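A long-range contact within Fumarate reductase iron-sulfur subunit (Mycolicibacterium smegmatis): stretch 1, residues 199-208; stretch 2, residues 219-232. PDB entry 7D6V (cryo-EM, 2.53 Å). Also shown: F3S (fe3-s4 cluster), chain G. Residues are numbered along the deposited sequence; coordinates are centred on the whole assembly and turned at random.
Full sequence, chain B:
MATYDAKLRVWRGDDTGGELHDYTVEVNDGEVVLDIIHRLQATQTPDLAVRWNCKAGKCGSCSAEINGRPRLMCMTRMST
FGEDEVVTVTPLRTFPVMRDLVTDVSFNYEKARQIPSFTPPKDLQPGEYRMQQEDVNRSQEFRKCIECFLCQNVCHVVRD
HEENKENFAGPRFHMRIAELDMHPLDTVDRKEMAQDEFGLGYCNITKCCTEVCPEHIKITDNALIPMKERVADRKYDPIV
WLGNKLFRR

Stretch 1 (199-208) GLGYCNITKC
Stretch 2 (219-232) ITDNALIPMKERVA

The apolar centre of the contact is L200, whose CA-to-CB bond points toward the helix 219-232. With chi1 t and chi2 p, its CD2 lies 3.9 Å from CB of M227 and 3.9 Å from CG2 of V231, one helical turn apart, and its CG lies 3.9 Å from CG of K228. Further along, I205 (chi1 p, chi2 t) continues the apolar surface: its CD1 is 4.2 Å from CD1 of I225, its CG2 is 3.9 Å from CE of K228, and its CB is 4.0 Å from CG2 of T220.

The register runs antiparallel, with CA of L200 7.3 Å from CA of K228 and CA of K207 6.0 Å from CA of T220. Stretch 1 has helical phi/psi at 200-202, then extends at C203 (-72/113) and N204 (-90/150); K207 has positive phi (73/14). The helix opens with a wider pi-type turn, L224 N bonding I219 O at 3.1 Å, and is kinked at P226, whose ring nitrogen has no hydrogen to donate. Regular i to i-4 bonds follow from M227 onward.

C203 (chi1 t) faces the helix and binds the cluster, SG to FE4 of F3S being 2.4 Å; L224 (chi1 m, chi2 t) brings CD1 to 4.1 Å from SG of C203 and 3.4 Å from S3 of F3S.

K228 (m, t, t, m) starts sideways, but its end reaches stretch 1. There NZ donates to O of C203 at 2.5 Å and to O of L200 at 3.2 Å, so a buried ammonium is met by two backbone carbonyls; O of L200 also accepts from N of C203 at 3.2 Å.

At the partly exposed polar edge, NZ of K207 forms a salt bridge with OD1 of D221 at 2.6 Å. K207 chi1 lies between wells at -147°, followed by t, m, m; D221 has chi1 m.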

# COMPACT_ATOMS: atom_id res chain seq x y z
N GLY B 199 1.27 13.86 21.39
CA GLY B 199 2.23 13.17 22.23
C GLY B 199 3.51 12.69 21.58
O GLY B 199 3.91 11.55 21.79
N LEU B 200 4.15 13.55 20.79
CA LEU B 200 5.42 13.16 20.17
C LEU B 200 6.49 12.87 21.21
O LEU B 200 7.42 12.10 20.94
CB LEU B 200 5.89 14.25 19.21
CG LEU B 200 7.14 13.97 18.37
CD1 LEU B 200 6.99 12.67 17.59
CD2 LEU B 200 7.40 15.13 17.43
N GLY B 201 6.37 13.45 22.40
CA GLY B 201 7.34 13.19 23.46
C GLY B 201 7.28 11.79 24.01
O GLY B 201 8.28 11.32 24.58
N TYR B 202 6.15 11.10 23.87
CA TYR B 202 6.04 9.73 24.34
C TYR B 202 6.94 8.79 23.56
O TYR B 202 7.33 7.74 24.07
CB TYR B 202 4.59 9.26 24.27
CG TYR B 202 3.74 9.73 25.42
CD1 TYR B 202 2.99 10.89 25.31
CD2 TYR B 202 3.71 9.03 26.61
CE1 TYR B 202 2.22 11.32 26.36
CE2 TYR B 202 2.94 9.46 27.66
CZ TYR B 202 2.20 10.60 27.54
OH TYR B 202 1.43 11.04 28.59
N CYS B 203 7.15 9.29 22.37
CA CYS B 203 8.00 8.46 21.53
C CYS B 203 9.44 8.54 22.03
O CYS B 203 10.10 9.56 21.88
CB CYS B 203 7.92 8.91 20.08
SG CYS B 203 8.94 7.94 18.94
N ASN B 204 10.04 7.32 22.60
CA ASN B 204 11.46 7.05 22.58
C ASN B 204 11.75 6.30 21.29
O ASN B 204 10.90 5.58 20.77
CB ASN B 204 11.91 6.27 23.82
CG ASN B 204 11.44 4.83 23.83
OD1 ASN B 204 10.46 4.47 23.18
ND2 ASN B 204 12.13 3.99 24.58
N ILE B 205 12.95 6.48 20.76
CA ILE B 205 13.17 6.26 19.34
C ILE B 205 13.75 4.87 19.08
O ILE B 205 14.53 4.67 18.14
CB ILE B 205 14.06 7.36 18.75
CG1 ILE B 205 15.42 7.35 19.43
CG2 ILE B 205 13.39 8.71 18.90
CD1 ILE B 205 16.36 8.22 18.76
N THR B 206 13.37 3.92 19.93
CA THR B 206 13.86 2.54 19.87
C THR B 206 13.62 1.84 18.54
O THR B 206 14.14 0.74 18.32
CB THR B 206 13.23 1.75 21.01
OG1 THR B 206 11.84 2.07 21.10
CG2 THR B 206 13.91 2.11 22.31
N LYS B 207 12.82 2.44 17.66
CA LYS B 207 12.83 2.16 16.22
C LYS B 207 12.21 0.81 15.84
O LYS B 207 12.39 0.36 14.71
CB LYS B 207 14.26 2.25 15.66
CG LYS B 207 14.36 2.76 14.24
CD LYS B 207 15.73 2.49 13.65
CE LYS B 207 16.73 3.57 14.03
NZ LYS B 207 16.46 4.86 13.34
N CYS B 208 11.48 0.15 16.75
CA CYS B 208 10.88 -1.13 16.40
C CYS B 208 9.76 -1.01 15.38
O CYS B 208 9.52 -1.94 14.62
CB CYS B 208 10.35 -1.84 17.64
SG CYS B 208 11.61 -2.78 18.49
N ILE B 219 10.68 5.35 9.02
CA ILE B 219 9.74 6.11 9.85
C ILE B 219 10.49 6.93 10.90
O ILE B 219 10.24 8.12 11.06
CB ILE B 219 8.72 5.16 10.50
CG1 ILE B 219 8.04 4.30 9.43
CG2 ILE B 219 7.70 5.95 11.30
CD1 ILE B 219 7.16 3.22 9.99
N THR B 220 11.41 6.29 11.61
CA THR B 220 12.10 6.99 12.70
C THR B 220 13.09 8.02 12.17
O THR B 220 13.12 9.16 12.64
CB THR B 220 12.80 5.98 13.60
OG1 THR B 220 11.90 4.92 13.92
CG2 THR B 220 13.24 6.64 14.89
N ASP B 221 13.90 7.64 11.18
CA ASP B 221 14.98 8.50 10.74
C ASP B 221 14.50 9.66 9.87
O ASP B 221 15.05 10.76 9.94
CB ASP B 221 16.03 7.69 9.99
CG ASP B 221 17.02 7.01 10.92
OD1 ASP B 221 16.85 7.10 12.15
OD2 ASP B 221 17.97 6.38 10.41
N ASN B 222 13.47 9.44 9.05
CA ASN B 222 13.03 10.45 8.11
C ASN B 222 11.83 11.25 8.58
O ASN B 222 11.59 12.34 8.06
CB ASN B 222 12.70 9.81 6.76
CG ASN B 222 13.93 9.49 5.94
OD1 ASN B 222 15.05 9.79 6.35
ND2 ASN B 222 13.73 8.87 4.79
N ALA B 223 11.06 10.75 9.55
CA ALA B 223 9.87 11.44 10.02
C ALA B 223 9.94 11.83 11.48
O ALA B 223 9.73 13.00 11.82
CB ALA B 223 8.63 10.58 9.76
N LEU B 224 10.23 10.88 12.37
CA LEU B 224 10.07 11.14 13.80
C LEU B 224 11.19 12.00 14.36
O LEU B 224 10.93 12.97 15.09
CB LEU B 224 9.99 9.81 14.56
CG LEU B 224 8.93 8.85 14.04
CD1 LEU B 224 8.98 7.58 14.83
CD2 LEU B 224 7.55 9.48 14.10
N ILE B 225 12.44 11.66 14.06
CA ILE B 225 13.57 12.48 14.52
C ILE B 225 13.54 13.88 13.92
O ILE B 225 13.78 14.85 14.66
CB ILE B 225 14.90 11.74 14.28
CG1 ILE B 225 15.00 10.53 15.22
CG2 ILE B 225 16.08 12.66 14.49
CD1 ILE B 225 16.07 9.55 14.83
N PRO B 226 13.30 14.06 12.61
CA PRO B 226 13.16 15.44 12.10
C PRO B 226 12.05 16.23 12.78
O PRO B 226 12.23 17.42 13.05
CB PRO B 226 12.88 15.22 10.61
CG PRO B 226 13.53 13.95 10.30
CD PRO B 226 13.36 13.09 11.51
N MET B 227 10.91 15.59 13.07
CA MET B 227 9.84 16.32 13.73
C MET B 227 10.19 16.64 15.17
O MET B 227 9.81 17.70 15.68
CB MET B 227 8.54 15.52 13.67
CG MET B 227 7.91 15.50 12.29
SD MET B 227 7.27 17.11 11.78
CE MET B 227 6.27 17.56 13.19
N LYS B 228 10.93 15.76 15.84
CA LYS B 228 11.40 16.07 17.19
C LYS B 228 12.37 17.24 17.16
O LYS B 228 12.34 18.10 18.05
CB LYS B 228 12.06 14.84 17.81
CG LYS B 228 11.07 13.82 18.34
CD LYS B 228 11.77 12.55 18.77
CE LYS B 228 10.80 11.57 19.41
NZ LYS B 228 10.58 11.84 20.85
N GLU B 229 13.23 17.30 16.14
CA GLU B 229 14.14 18.43 16.01
C GLU B 229 13.39 19.73 15.74
O GLU B 229 13.75 20.79 16.27
CB GLU B 229 15.16 18.15 14.91
CG GLU B 229 16.17 17.09 15.28
CD GLU B 229 17.08 17.52 16.42
OE1 GLU B 229 17.85 18.49 16.24
OE2 GLU B 229 17.03 16.89 17.49
N ARG B 230 12.33 19.68 14.93
CA ARG B 230 11.52 20.88 14.69
C ARG B 230 10.78 21.31 15.95
O ARG B 230 10.66 22.51 16.24
CB ARG B 230 10.56 20.62 13.54
CG ARG B 230 11.28 20.32 12.24
CD ARG B 230 10.34 19.96 11.11
NE ARG B 230 11.09 19.72 9.88
CZ ARG B 230 10.65 20.01 8.66
NH1 ARG B 230 9.45 20.55 8.49
NH2 ARG B 230 11.41 19.76 7.60
N VAL B 231 10.26 20.35 16.71
CA VAL B 231 9.61 20.67 17.98
C VAL B 231 10.61 21.29 18.94
O VAL B 231 10.28 22.22 19.69
CB VAL B 231 8.95 19.41 18.57
CG1 VAL B 231 8.53 19.66 20.01
CG2 VAL B 231 7.75 19.01 17.74
N ALA B 232 11.85 20.80 18.94
CA ALA B 232 12.88 21.40 19.78
C ALA B 232 13.21 22.81 19.32
O ALA B 232 13.50 23.69 20.14
CB ALA B 232 14.13 20.53 19.77
FE1 F3S G . 7.10 3.38 17.88
FE3 F3S G . 9.14 3.92 16.22
FE4 F3S G . 8.70 5.61 18.26
S1 F3S G . 8.70 1.99 17.23
S2 F3S G . 7.87 4.26 19.87
S3 F3S G . 7.25 5.21 16.50
S4 F3S G . 10.71 5.10 17.38